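Local coordinates for protein ACDH-11, isoform b (PDB 4Y9J), which belongs to the acyl-CoA dehydrogenase family and carries flavin-adenine dinucleotide in a pocket shared between subunits of a four-chain assembly, at residues Ile33-Arg36 with Thr37-Leu41; Gln71-Leu74 with Glu75-Arg78; Ala334-Tyr337 with Ser338-Val342; Leu358-Met361 with Glu362-Arg366; Asp554-Val557 with Ala558-Cys562. All blocks are in the same frame, centred on the assembly; numbering follows the deposited sequence.

Contact 1: residues Ile33-Arg36 with Thr37-Leu41; sequences ILDR and TLRRL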
# COMPACT_ATOMS: atom_id res chain seq x y z
N ILE B 33 -9.34 32.95 -24.90
CA ILE B 33 -10.05 33.06 -26.16
C ILE B 33 -11.35 32.31 -26.36
O ILE B 33 -12.01 32.55 -27.35
CB ILE B 33 -9.22 32.61 -27.38
CG1 ILE B 33 -8.80 31.18 -27.28
CG2 ILE B 33 -8.06 33.55 -27.69
CD1 ILE B 33 -8.42 30.68 -28.65
N LEU B 34 -11.71 31.41 -25.46
CA LEU B 34 -12.96 30.65 -25.58
C LEU B 34 -14.23 31.48 -25.79
O LEU B 34 -15.01 31.19 -26.70
CB LEU B 34 -13.15 29.78 -24.34
CG LEU B 34 -14.34 28.84 -24.44
CD1 LEU B 34 -14.29 28.05 -25.74
CD2 LEU B 34 -14.27 27.96 -23.21
N ASP B 35 -14.47 32.45 -24.91
CA ASP B 35 -15.67 33.24 -25.02
C ASP B 35 -15.65 34.08 -26.33
O ASP B 35 -16.67 34.16 -27.02
CB ASP B 35 -15.81 34.15 -23.79
CG ASP B 35 -17.09 35.04 -23.83
OD1 ASP B 35 -18.22 34.51 -23.63
OD2 ASP B 35 -16.95 36.27 -24.03
N ARG B 36 -14.52 34.73 -26.65
CA ARG B 36 -14.41 35.50 -27.91
C ARG B 36 -14.71 34.63 -29.13
O ARG B 36 -15.37 35.07 -30.03
CB ARG B 36 -13.05 36.21 -28.06
CG ARG B 36 -12.86 37.40 -27.13
CD ARG B 36 -11.81 38.40 -27.61
NE ARG B 36 -10.44 37.89 -27.82
CZ ARG B 36 -9.58 37.55 -26.86
NH1 ARG B 36 -9.92 37.62 -25.57
NH2 ARG B 36 -8.36 37.12 -27.18
N THR B 37 -14.26 33.37 -29.10
CA THR B 37 -14.42 32.43 -30.20
C THR B 37 -15.86 32.00 -30.35
O THR B 37 -16.37 31.95 -31.48
CB THR B 37 -13.56 31.19 -29.95
OG1 THR B 37 -12.21 31.60 -29.80
CG2 THR B 37 -13.69 30.18 -31.09
N LEU B 38 -16.54 31.73 -29.23
CA LEU B 38 -17.97 31.40 -29.26
C LEU B 38 -18.84 32.56 -29.77
O LEU B 38 -19.82 32.37 -30.52
CB LEU B 38 -18.49 30.94 -27.87
CG LEU B 38 -17.80 29.72 -27.27
CD1 LEU B 38 -18.43 29.37 -25.91
CD2 LEU B 38 -17.78 28.57 -28.27
N ARG B 39 -18.52 33.76 -29.33
CA ARG B 39 -19.17 34.96 -29.88
C ARG B 39 -19.13 35.04 -31.41
O ARG B 39 -20.06 35.49 -32.01
CB ARG B 39 -18.52 36.22 -29.35
CG ARG B 39 -18.91 36.62 -27.96
CD ARG B 39 -18.14 37.86 -27.55
NE ARG B 39 -18.51 38.19 -26.18
CZ ARG B 39 -19.63 38.83 -25.85
NH1 ARG B 39 -20.48 39.26 -26.79
NH2 ARG B 39 -19.90 39.07 -24.57
N ARG B 40 -18.02 34.63 -32.03
CA ARG B 40 -17.87 34.68 -33.48
C ARG B 40 -18.60 33.58 -34.18
O ARG B 40 -19.11 33.78 -35.25
CB ARG B 40 -16.42 34.51 -33.87
CG ARG B 40 -15.57 35.64 -33.39
CD ARG B 40 -14.15 35.51 -33.94
NE ARG B 40 -14.20 35.72 -35.39
CZ ARG B 40 -13.88 34.81 -36.31
NH1 ARG B 40 -13.42 33.58 -35.96
NH2 ARG B 40 -14.01 35.17 -37.59
N LEU B 41 -18.55 32.39 -33.61
CA LEU B 41 -19.06 31.19 -34.30
C LEU B 41 -20.54 30.96 -34.15
O LEU B 41 -21.14 30.38 -35.02
CB LEU B 41 -18.32 29.94 -33.80
CG LEU B 41 -16.83 29.91 -34.08
CD1 LEU B 41 -16.13 28.71 -33.45
CD2 LEU B 41 -16.57 29.94 -35.57

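Contact 2: residues Gln71-Leu74 with Glu75-Arg78; sequences QAEL and EQPR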
# COMPACT_ATOMS: atom_id res chain seq x y z
N GLN B 71 -9.68 13.40 -6.17
CA GLN B 71 -9.96 12.18 -5.42
C GLN B 71 -9.87 10.89 -6.19
O GLN B 71 -9.40 9.90 -5.67
CB GLN B 71 -11.29 12.27 -4.70
CG GLN B 71 -11.36 13.32 -3.63
CD GLN B 71 -10.22 13.22 -2.56
OE1 GLN B 71 -10.08 12.24 -1.91
NE2 GLN B 71 -9.43 14.23 -2.45
N ALA B 72 -10.28 10.92 -7.48
CA ALA B 72 -10.24 9.74 -8.33
C ALA B 72 -8.81 9.32 -8.64
O ALA B 72 -8.56 8.14 -8.90
CB ALA B 72 -11.02 9.98 -9.63
N GLU B 73 -7.89 10.23 -8.54
CA GLU B 73 -6.48 9.88 -8.64
C GLU B 73 -5.90 9.34 -7.31
O GLU B 73 -4.93 8.55 -7.31
CB GLU B 73 -5.71 11.10 -9.12
CG GLU B 73 -4.19 11.04 -9.11
CD GLU B 73 -3.60 10.28 -10.28
OE1 GLU B 73 -4.36 9.86 -11.16
OE2 GLU B 73 -2.32 10.05 -10.29
N LEU B 74 -6.38 9.89 -6.19
CA LEU B 74 -5.92 9.48 -4.87
C LEU B 74 -6.44 8.16 -4.43
O LEU B 74 -5.80 7.49 -3.61
CB LEU B 74 -6.21 10.56 -3.84
CG LEU B 74 -5.58 11.90 -4.09
CD1 LEU B 74 -6.12 12.90 -3.10
CD2 LEU B 74 -4.06 11.80 -4.11
N GLU B 75 -7.54 7.70 -4.98
CA GLU B 75 -8.12 6.39 -4.63
C GLU B 75 -8.38 5.62 -5.93
O GLU B 75 -9.52 5.53 -6.43
CB GLU B 75 -9.42 6.50 -3.84
CG GLU B 75 -9.21 7.14 -2.50
CD GLU B 75 -8.54 6.28 -1.44
OE1 GLU B 75 -8.33 5.03 -1.63
OE2 GLU B 75 -8.25 6.91 -0.34
N GLN B 76 -7.32 5.01 -6.41
CA GLN B 76 -7.35 4.38 -7.72
C GLN B 76 -8.08 3.07 -7.73
O GLN B 76 -8.24 2.45 -6.70
CB GLN B 76 -5.90 4.16 -8.14
CG GLN B 76 -5.19 5.50 -8.30
CD GLN B 76 -3.65 5.35 -8.42
OE1 GLN B 76 -3.11 4.27 -8.74
NE2 GLN B 76 -2.98 6.47 -8.23
N PRO B 77 -8.57 2.64 -8.87
CA PRO B 77 -9.35 1.42 -8.96
C PRO B 77 -8.56 0.17 -8.60
O PRO B 77 -7.34 0.12 -8.86
CB PRO B 77 -9.73 1.32 -10.45
CG PRO B 77 -9.28 2.55 -11.05
CD PRO B 77 -8.50 3.37 -10.15
N ARG B 78 -9.25 -0.82 -8.10
CA ARG B 78 -8.68 -2.11 -7.78
C ARG B 78 -9.57 -3.19 -8.27
O ARG B 78 -10.77 -2.98 -8.55
CB ARG B 78 -8.49 -2.28 -6.23
CG ARG B 78 -7.64 -1.19 -5.62
CD ARG B 78 -7.47 -1.33 -4.08
NE ARG B 78 -8.49 -0.67 -3.25
CZ ARG B 78 -9.43 -1.34 -2.57
NH1 ARG B 78 -9.52 -2.66 -2.67
NH2 ARG B 78 -10.28 -0.68 -1.78
O HOH W 1 -8.03 10.07 -0.38
O HOH W 2 -4.75 4.84 -4.86

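Contact 3: residues Ala334-Tyr337 with Ser338-Val342; sequences ARDY and STKRV. With FAD (flavin-adenine dinucleotide), chain C.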
# COMPACT_ATOMS: atom_id res chain seq x y z
N ALA B 334 0.02 28.24 -14.15
CA ALA B 334 1.36 28.86 -14.13
C ALA B 334 1.24 30.35 -14.14
O ALA B 334 1.92 31.06 -13.36
CB ALA B 334 2.20 28.33 -15.29
N ARG B 335 0.38 30.91 -14.98
CA ARG B 335 0.25 32.34 -14.91
C ARG B 335 -0.27 32.91 -13.58
O ARG B 335 0.22 33.95 -13.13
CB ARG B 335 -0.51 32.97 -16.10
CG ARG B 335 -2.00 32.88 -16.00
CD ARG B 335 -2.67 33.44 -17.27
NE ARG B 335 -4.12 33.40 -17.10
CZ ARG B 335 -4.99 34.00 -17.90
NH1 ARG B 335 -4.59 34.72 -18.92
NH2 ARG B 335 -6.29 33.90 -17.63
N ASP B 336 -1.23 32.24 -12.95
CA ASP B 336 -1.63 32.67 -11.64
C ASP B 336 -0.50 32.59 -10.57
O ASP B 336 -0.34 33.48 -9.77
CB ASP B 336 -2.81 31.85 -11.18
CG ASP B 336 -3.29 32.28 -9.86
OD1 ASP B 336 -4.02 33.23 -9.81
OD2 ASP B 336 -2.98 31.61 -8.85
N TYR B 337 0.23 31.50 -10.59
CA TYR B 337 1.37 31.34 -9.68
C TYR B 337 2.40 32.44 -9.87
O TYR B 337 2.95 32.93 -8.88
CB TYR B 337 2.00 30.00 -9.90
CG TYR B 337 3.03 29.63 -8.85
CD1 TYR B 337 2.66 29.41 -7.52
CD2 TYR B 337 4.34 29.41 -9.21
CE1 TYR B 337 3.62 29.03 -6.57
CE2 TYR B 337 5.29 28.96 -8.29
CZ TYR B 337 4.93 28.80 -6.98
OH TYR B 337 5.87 28.43 -6.06
N SER B 338 2.58 32.87 -11.14
CA SER B 338 3.53 33.94 -11.43
C SER B 338 3.25 35.25 -10.71
O SER B 338 4.16 36.05 -10.51
CB SER B 338 3.68 34.17 -12.92
OG SER B 338 2.63 34.93 -13.48
N THR B 339 1.98 35.49 -10.34
CA THR B 339 1.62 36.69 -9.61
C THR B 339 1.88 36.57 -8.11
O THR B 339 1.71 37.49 -7.39
CB THR B 339 0.12 37.09 -9.79
OG1 THR B 339 -0.72 36.09 -9.18
CG2 THR B 339 -0.23 37.24 -11.26
N LYS B 340 2.22 35.38 -7.64
CA LYS B 340 2.35 35.07 -6.23
C LYS B 340 3.77 34.64 -5.79
O LYS B 340 4.08 34.68 -4.61
CB LYS B 340 1.48 33.82 -5.92
CG LYS B 340 0.02 34.05 -5.65
CD LYS B 340 -0.57 32.68 -5.37
CE LYS B 340 -1.43 32.24 -6.50
NZ LYS B 340 -2.77 32.86 -6.37
N ARG B 341 4.59 34.19 -6.73
CA ARG B 341 5.91 33.61 -6.38
C ARG B 341 6.95 34.68 -6.60
O ARG B 341 7.13 35.08 -7.72
CB ARG B 341 6.21 32.39 -7.25
CG ARG B 341 7.50 31.65 -6.91
CD ARG B 341 7.66 31.26 -5.43
NE ARG B 341 8.92 30.48 -5.19
CZ ARG B 341 9.36 29.99 -4.01
NH1 ARG B 341 8.67 30.11 -2.87
NH2 ARG B 341 10.53 29.32 -3.96
N VAL B 342 7.63 35.09 -5.53
CA VAL B 342 8.73 36.07 -5.59
C VAL B 342 10.03 35.36 -5.86
O VAL B 342 10.38 34.38 -5.16
CB VAL B 342 8.89 36.85 -4.29
CG1 VAL B 342 10.02 37.87 -4.42
CG2 VAL B 342 7.57 37.54 -3.94
PA FAD C . 11.47 28.76 -7.99
O1A FAD C . 12.75 29.66 -8.09
O2A FAD C . 10.39 29.22 -7.00
O5B FAD C . 10.63 28.68 -9.39
C5B FAD C . 11.30 28.38 -10.58
C4B FAD C . 10.61 29.18 -11.65
O4B FAD C . 10.96 30.55 -11.33
C3B FAD C . 11.18 28.80 -13.01
O3B FAD C . 10.29 29.10 -14.11
C2B FAD C . 12.43 29.69 -13.06
O2B FAD C . 12.82 30.01 -14.38
C1B FAD C . 11.81 30.95 -12.45
N9A FAD C . 12.86 31.91 -12.07
C8A FAD C . 13.58 31.89 -10.89
N7A FAD C . 14.44 32.98 -10.90
C5A FAD C . 14.23 33.70 -12.08
C6A FAD C . 14.76 34.91 -12.72
N6A FAD C . 15.71 35.56 -12.02
N1A FAD C . 14.28 35.31 -13.91
C2A FAD C . 13.33 34.65 -14.60
N3A FAD C . 12.79 33.52 -14.08
C4A FAD C . 13.19 33.00 -12.87
N1 FAD C . 17.87 21.50 -3.50
C2 FAD C . 18.89 21.35 -2.64
O2 FAD C . 19.46 22.36 -2.25
N3 FAD C . 19.33 20.16 -2.26
C4 FAD C . 18.75 19.02 -2.62
O4 FAD C . 19.11 17.91 -2.21
C4X FAD C . 17.60 19.09 -3.55
N5 FAD C . 16.88 17.99 -3.95
C5X FAD C . 15.87 18.09 -4.87
C6 FAD C . 15.15 16.97 -5.31
C7 FAD C . 14.10 17.14 -6.24
C7M FAD C . 13.37 15.95 -6.75
C8 FAD C . 13.74 18.48 -6.71
C8M FAD C . 12.60 18.68 -7.72
C9 FAD C . 14.43 19.59 -6.27
C9A FAD C . 15.48 19.45 -5.35
N10 FAD C . 16.14 20.54 -4.86
C10 FAD C . 17.20 20.43 -3.97
C1' FAD C . 15.67 21.86 -5.26
C2' FAD C . 16.02 22.45 -6.60
O2' FAD C . 17.42 22.80 -6.67
C3' FAD C . 15.01 23.60 -6.74
O3' FAD C . 13.70 23.09 -7.05
C4' FAD C . 15.44 24.40 -7.93
O4' FAD C . 16.68 25.05 -7.56
C5' FAD C . 14.30 25.36 -8.31
O5' FAD C . 14.09 26.26 -7.21
P FAD C . 12.58 26.41 -6.57
O1P FAD C . 12.01 25.03 -6.35
O2P FAD C . 12.73 27.35 -5.36
O3P FAD C . 11.83 27.15 -7.81
O HOH W 3 -4.86 34.93 -7.97

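Contact 4: residues Leu358-Met361 with Glu362-Arg366; sequences LAKM and EVDTR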
# COMPACT_ATOMS: atom_id res chain seq x y z
N LEU B 358 6.13 31.86 -21.41
CA LEU B 358 4.68 31.67 -21.41
C LEU B 358 4.00 32.22 -22.64
O LEU B 358 3.03 31.66 -23.07
CB LEU B 358 4.04 32.28 -20.15
CG LEU B 358 4.22 31.54 -18.84
CD1 LEU B 358 3.81 32.52 -17.74
CD2 LEU B 358 3.45 30.25 -18.81
N ALA B 359 4.47 33.34 -23.19
CA ALA B 359 3.79 33.92 -24.32
C ALA B 359 3.84 32.96 -25.48
O ALA B 359 2.88 32.81 -26.18
CB ALA B 359 4.34 35.27 -24.69
N LYS B 360 4.98 32.29 -25.69
CA LYS B 360 5.08 31.32 -26.78
C LYS B 360 4.12 30.13 -26.59
O LYS B 360 3.52 29.68 -27.57
CB LYS B 360 6.56 30.82 -26.94
CG LYS B 360 6.73 29.66 -27.92
CD LYS B 360 6.37 30.04 -29.38
CE LYS B 360 6.85 29.04 -30.49
NZ LYS B 360 5.93 29.09 -31.73
N MET B 361 3.98 29.61 -25.37
CA MET B 361 3.00 28.55 -25.06
C MET B 361 1.58 29.00 -25.37
O MET B 361 0.80 28.22 -25.93
CB MET B 361 3.10 28.13 -23.59
CG MET B 361 4.50 27.59 -23.24
SD MET B 361 4.88 27.53 -21.47
CE MET B 361 3.60 26.61 -20.73
N GLU B 362 1.26 30.24 -25.05
CA GLU B 362 -0.02 30.79 -25.33
C GLU B 362 -0.32 30.90 -26.84
O GLU B 362 -1.39 30.57 -27.26
CB GLU B 362 -0.17 32.11 -24.60
CG GLU B 362 -1.52 32.73 -24.84
CD GLU B 362 -2.65 31.93 -24.21
OE1 GLU B 362 -2.39 31.21 -23.24
OE2 GLU B 362 -3.79 32.04 -24.71
N VAL B 363 0.64 31.35 -27.63
CA VAL B 363 0.50 31.48 -29.08
C VAL B 363 0.20 30.11 -29.72
O VAL B 363 -0.73 29.96 -30.52
CB VAL B 363 1.80 32.06 -29.70
CG1 VAL B 363 1.83 31.91 -31.23
CG2 VAL B 363 2.00 33.51 -29.31
N ASP B 364 0.96 29.09 -29.31
CA ASP B 364 0.81 27.76 -29.88
C ASP B 364 -0.53 27.12 -29.46
O ASP B 364 -1.13 26.41 -30.23
CB ASP B 364 2.00 26.86 -29.46
CG ASP B 364 3.30 27.18 -30.21
OD1 ASP B 364 3.28 27.85 -31.28
OD2 ASP B 364 4.37 26.67 -29.71
N THR B 365 -0.99 27.41 -28.26
CA THR B 365 -2.21 26.84 -27.70
C THR B 365 -3.41 27.49 -28.42
O THR B 365 -4.36 26.81 -28.71
CB THR B 365 -2.26 27.11 -26.19
OG1 THR B 365 -1.19 26.36 -25.52
CG2 THR B 365 -3.55 26.67 -25.63
N ARG B 366 -3.35 28.80 -28.67
CA ARG B 366 -4.46 29.47 -29.32
C ARG B 366 -4.67 28.93 -30.73
O ARG B 366 -5.81 28.77 -31.16
CB ARG B 366 -4.26 30.96 -29.36
CG ARG B 366 -4.36 31.60 -28.02
CD ARG B 366 -4.38 33.10 -28.12
NE ARG B 366 -4.29 33.79 -26.84
CZ ARG B 366 -4.60 35.07 -26.68
NH1 ARG B 366 -4.99 35.84 -27.72
NH2 ARG B 366 -4.48 35.60 -25.48

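Contact 5: residues Asp554-Val557 with Ala558-Cys562; sequences DIEV and AYRYC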
# COMPACT_ATOMS: atom_id res chain seq x y z
N ASP B 554 -4.89 39.37 -30.11
CA ASP B 554 -5.28 38.46 -31.16
C ASP B 554 -4.44 38.69 -32.41
O ASP B 554 -4.04 37.72 -33.08
CB ASP B 554 -6.78 38.59 -31.50
CG ASP B 554 -7.70 38.03 -30.39
OD1 ASP B 554 -7.39 36.98 -29.77
OD2 ASP B 554 -8.79 38.62 -30.15
N ILE B 555 -4.16 39.94 -32.73
CA ILE B 555 -3.30 40.27 -33.92
C ILE B 555 -1.85 39.79 -33.71
O ILE B 555 -1.23 39.20 -34.58
CB ILE B 555 -3.29 41.78 -34.27
CG1 ILE B 555 -4.65 42.23 -34.79
CG2 ILE B 555 -2.27 42.08 -35.35
CD1 ILE B 555 -4.91 43.72 -34.70
N GLU B 556 -1.33 40.07 -32.54
CA GLU B 556 0.04 39.72 -32.23
C GLU B 556 0.25 38.20 -32.23
O GLU B 556 1.29 37.70 -32.67
CB GLU B 556 0.39 40.28 -30.87
CG GLU B 556 1.86 40.11 -30.56
CD GLU B 556 2.80 40.84 -31.55
OE1 GLU B 556 4.02 40.44 -31.63
OE2 GLU B 556 2.33 41.83 -32.20
N VAL B 557 -0.75 37.46 -31.76
CA VAL B 557 -0.70 36.00 -31.76
C VAL B 557 -0.72 35.45 -33.20
O VAL B 557 0.04 34.55 -33.54
CB VAL B 557 -1.89 35.42 -30.97
CG1 VAL B 557 -2.02 33.95 -31.23
CG2 VAL B 557 -1.71 35.64 -29.49
N ALA B 558 -1.55 36.03 -34.08
CA ALA B 558 -1.60 35.56 -35.46
C ALA B 558 -0.27 35.82 -36.14
O ALA B 558 0.19 34.96 -36.92
CB ALA B 558 -2.72 36.18 -36.24
N TYR B 559 0.30 37.00 -35.90
CA TYR B 559 1.58 37.33 -36.46
C TYR B 559 2.69 36.38 -36.00
O TYR B 559 3.45 35.84 -36.82
CB TYR B 559 1.95 38.81 -36.16
CG TYR B 559 3.35 39.08 -36.53
CD1 TYR B 559 3.69 39.35 -37.83
CD2 TYR B 559 4.38 38.95 -35.60
CE1 TYR B 559 4.97 39.57 -38.21
CE2 TYR B 559 5.70 39.17 -35.99
CZ TYR B 559 5.97 39.49 -37.31
OH TYR B 559 7.25 39.72 -37.80
N ARG B 560 2.77 36.15 -34.69
CA ARG B 560 3.81 35.24 -34.14
C ARG B 560 3.65 33.80 -34.60
O ARG B 560 4.61 33.13 -34.96
CB ARG B 560 3.84 35.33 -32.63
CG ARG B 560 4.21 36.72 -32.15
CD ARG B 560 4.37 36.71 -30.67
NE ARG B 560 4.60 38.03 -30.09
CZ ARG B 560 4.95 38.24 -28.83
NH1 ARG B 560 5.18 37.23 -28.05
NH2 ARG B 560 5.12 39.46 -28.35
N TYR B 561 2.41 33.35 -34.67
CA TYR B 561 2.16 31.98 -35.09
C TYR B 561 2.59 31.84 -36.55
O TYR B 561 3.19 30.84 -36.92
CB TYR B 561 0.66 31.61 -34.94
CG TYR B 561 0.39 30.14 -35.14
CD1 TYR B 561 0.28 29.60 -36.41
CD2 TYR B 561 0.24 29.29 -34.04
CE1 TYR B 561 0.08 28.24 -36.58
CE2 TYR B 561 0.05 27.93 -34.20
CZ TYR B 561 -0.05 27.43 -35.49
OH TYR B 561 -0.22 26.10 -35.66
N CYS B 562 2.27 32.82 -37.37
CA CYS B 562 2.47 32.67 -38.79
C CYS B 562 3.88 33.03 -39.26
O CYS B 562 4.38 32.49 -40.24
CB CYS B 562 1.47 33.51 -39.57
SG CYS B 562 -0.20 32.88 -39.47
O HOH W 4 5.47 41.85 -29.96

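Contact 1: residues Ile33-Arg36 with Thr37-Leu41
With OG1 set beside its own backbone N and anti to the carbonyl carbon (chi1 -57°), Thr37 turns its hydroxyl back one helical turn onto the carbonyl of Ile33. Thr37 OG1 donates to Ile33 O at 2.6 Å from above the carbonyl plane, 43° out of it, while Thr37 N reaches the same oxygen at 3.0 Å, so two donors of one residue grip a single acceptor. Asp35 holds its CG anti to the backbone N, which sends the carboxylate along the helix toward Arg39. The resulting salt bridge is loose: Arg39 NE stands 3.3 Å from Asp35 OD2, meets it from above the carboxylate plane, and the two flat groups are 83° apart. Asp35 OD1 is taken by the hydroxyls of Tyr28 and Tyr47. These are i to i+4 pairs in the first turns of helix 34-41, whose N-cap position is Ile33, in the AidB-like N-terminal region. On the apolar side Leu34 CD1 rests on Leu38 CG at 4.2 Å, and both side chains also meet Tyr28 and helix 121-135. Arg36 leads outward, its NH2 forming salt bridges with Asp554 and with Asp589 of the second subunit.

Contact 2: residues Gln71-Leu74 with Glu75-Arg78
Glu73 O accepts a direct side-chain bond from Gln76 NE2 at 3.0 Å with an N-H...O angle of 161°. The carbonyl oxygen lies 5° out of the Gln76 amide plane, so the N-H is aimed at it almost without twist. Gln76 can do this because its chain is extended beyond CG (chi2 167°), which carries the amide back alongside the Glu73 side chain; Gln76 CG itself passes 3.2 Å from Glu73 O. The two side chains point the same way, and Glu73 OE2 makes its salt bridge with Arg437. This is the C-terminal end of helix 44-74: Glu75 N still closes a helical turn on Gln71 O at 3.0 Å, but Glu75 leaves helical backbone angles and the chain runs on to strand 78-80. Where the helix stops, water takes over part of the bonding. One water donates to Leu74 O and accepts from Gln76 N at 3.0 Å. Another donates to Glu75 OE2 at 3.2 Å and, weakly, to Gln71 OE1. Across the subunit boundary, Arg78 of the third subunit pairs its charge with Glu75 OE2, and the reciprocal ion pair joins Arg78 NH2 to Glu75 of the third subunit.

Contact 3: residues Ala334-Tyr337 with Ser338-Val342
Arg341 CB lies over one face of the Tyr337 ring, 3.9 Å from its centroid and 21° off the ring normal, a CH-pi contact offset toward the rim. From there the chain follows the tyrosine outward: Arg341 CG is 3.7 Å from Tyr337 CE2, and Arg341 CD is 3.4 Å from Tyr337 OH. The path begins with CG anti to the backbone N (chi1 -176°) and bends at chi2, so the two side chains run side by side in the same direction, with ring and guanidinium planes only 16° apart. At the end, Arg341 NE donates to FAD O2A at 2.7 Å, and the oxygen sits at the guanidinium edge, near its plane. Arg341 NH2 adds weak bonds to FAD O2A and O2P, thus touching both phosphates, while NH1 turns to Gln19 and to the backbone O of Lys193 in the second subunit.

Near the end of helix 304-338, hydroxyls and doubly used carbonyls take over. Ser338 OG donates to Arg335 O at 2.6 Å, and Asp336 O accepts from both Thr339 OG1, at 2.7 Å in the carbonyl plane, and Thr339 N. Tyr337 O likewise takes Lys340 N and Arg341 N. Asp336 OD1 is held by His25 and by a water. Tyr337 also meets the ring of Phe421. The arrangement belongs to the FAD site of this acyl-CoA dehydrogenase fold, where the chain leaving helix 304-338 delivers an arginine to the pyrophosphate of a cofactor that also takes hydrogen bonds from Thr191 and Ser225 of the second subunit.

Contact 4: residues Leu358-Met361 with Glu362-Arg366
Lys360 NZ meets Asp364 OD1 at 3.0 Å in a salt bridge, approaching from the syn side and 24° out of the carboxylate plane. Asp364 OD2 is farther from the same nitrogen, at 3.5 Å, so the ammonium favours one oxygen. The lysine chain leaves with CG anti to the backbone N and bends at chi2, which carries its tip forward one turn; Gln565 OE1 takes a further bond from NZ. Met361 O accepts the backbone N of Thr365, four residues further on, at 3.0 Å.

On another side of the helix, Arg366 NE donates to Glu362 OE2 at 2.8 Å, nearly straight at 166°. The anti lone pair of OE2 is used, and OE2 lies 7° out of the guanidinium plane. A second shell sets these charges: Arg328 of helix 304-338 forms a salt bridge with Glu362 OE1, and Asp589 of the second subunit does so with Arg366 NH2. The alternation of acid and base is thereby continued beyond the helix, and would probably favour the ionised forms of both partners. Met361 and Thr365 pack on Met413 of helix 389-419. The two i to i+4 ion pairs lie on helix 352-383, in the helical C-terminal domain of the acyl-CoA dehydrogenase fold.

Contact 5: residues Asp554-Val557 with Ala558-Cys562
Arg560 lays its chain across Glu556, with Arg560 CG 3.1 Å from Glu556 O and Arg560 NE 3.5 Å from Glu556 CG. This is an i to i+4 ion pair on helix 552-563, in the helical ACDH-11 C-terminal domain-like region. The bond is well formed: Arg560 NE donates at 2.9 Å, with an angle of 170°, onto the anti lone pair of Glu556 OE1, and that oxygen lies 3° out of the guanidinium plane. The carboxylate itself stands almost upright to that plane, 87° away; OE1 meets the guanidinium edge and OE2 goes to Lys487 in a second salt bridge. Glu556 reaches forward because CG is anti to the backbone N and the chain then bends at chi2; Arg560 stays extended from CG to NE.

Neighbours fix both groups from outside. Lys487 also makes a cation-pi contact with the ring of Tyr559, while Arg560 NH1 pairs with Asp583 of the second subunit. Val557 and Tyr561 face helix 352-383, through Arg366 and Val363 respectively. A water closes a small ring with the ion pair, donating to Glu556 OE1 at 2.6 Å and accepting from Arg560 NH2 at 2.9 Å.

How the contacts relate
Along the chain the five contacts follow in series. Contacts 1 and 2 lie in the N-terminal region on successive helices, 34-41 and 44-74, yet their centres are about 35 Å apart. Contact 3, at the end of helix 304-338, and contact 4, within helix 352-383, have centres about 17 Å apart and touch through Ala334 CB and Leu358 CD2 at 4.2 Å. Contact 5 lies on helix 552-563. Contact 4 also meets contact 1, with Ile33 CG2 3.7 Å from Arg366 CD, and contact 5, with Val363 CG1 3.9 Å from Val557 O. Three distant parts of the sequence thus converge where the second subunit also arrives, while contact 2 stands apart beside the third subunit.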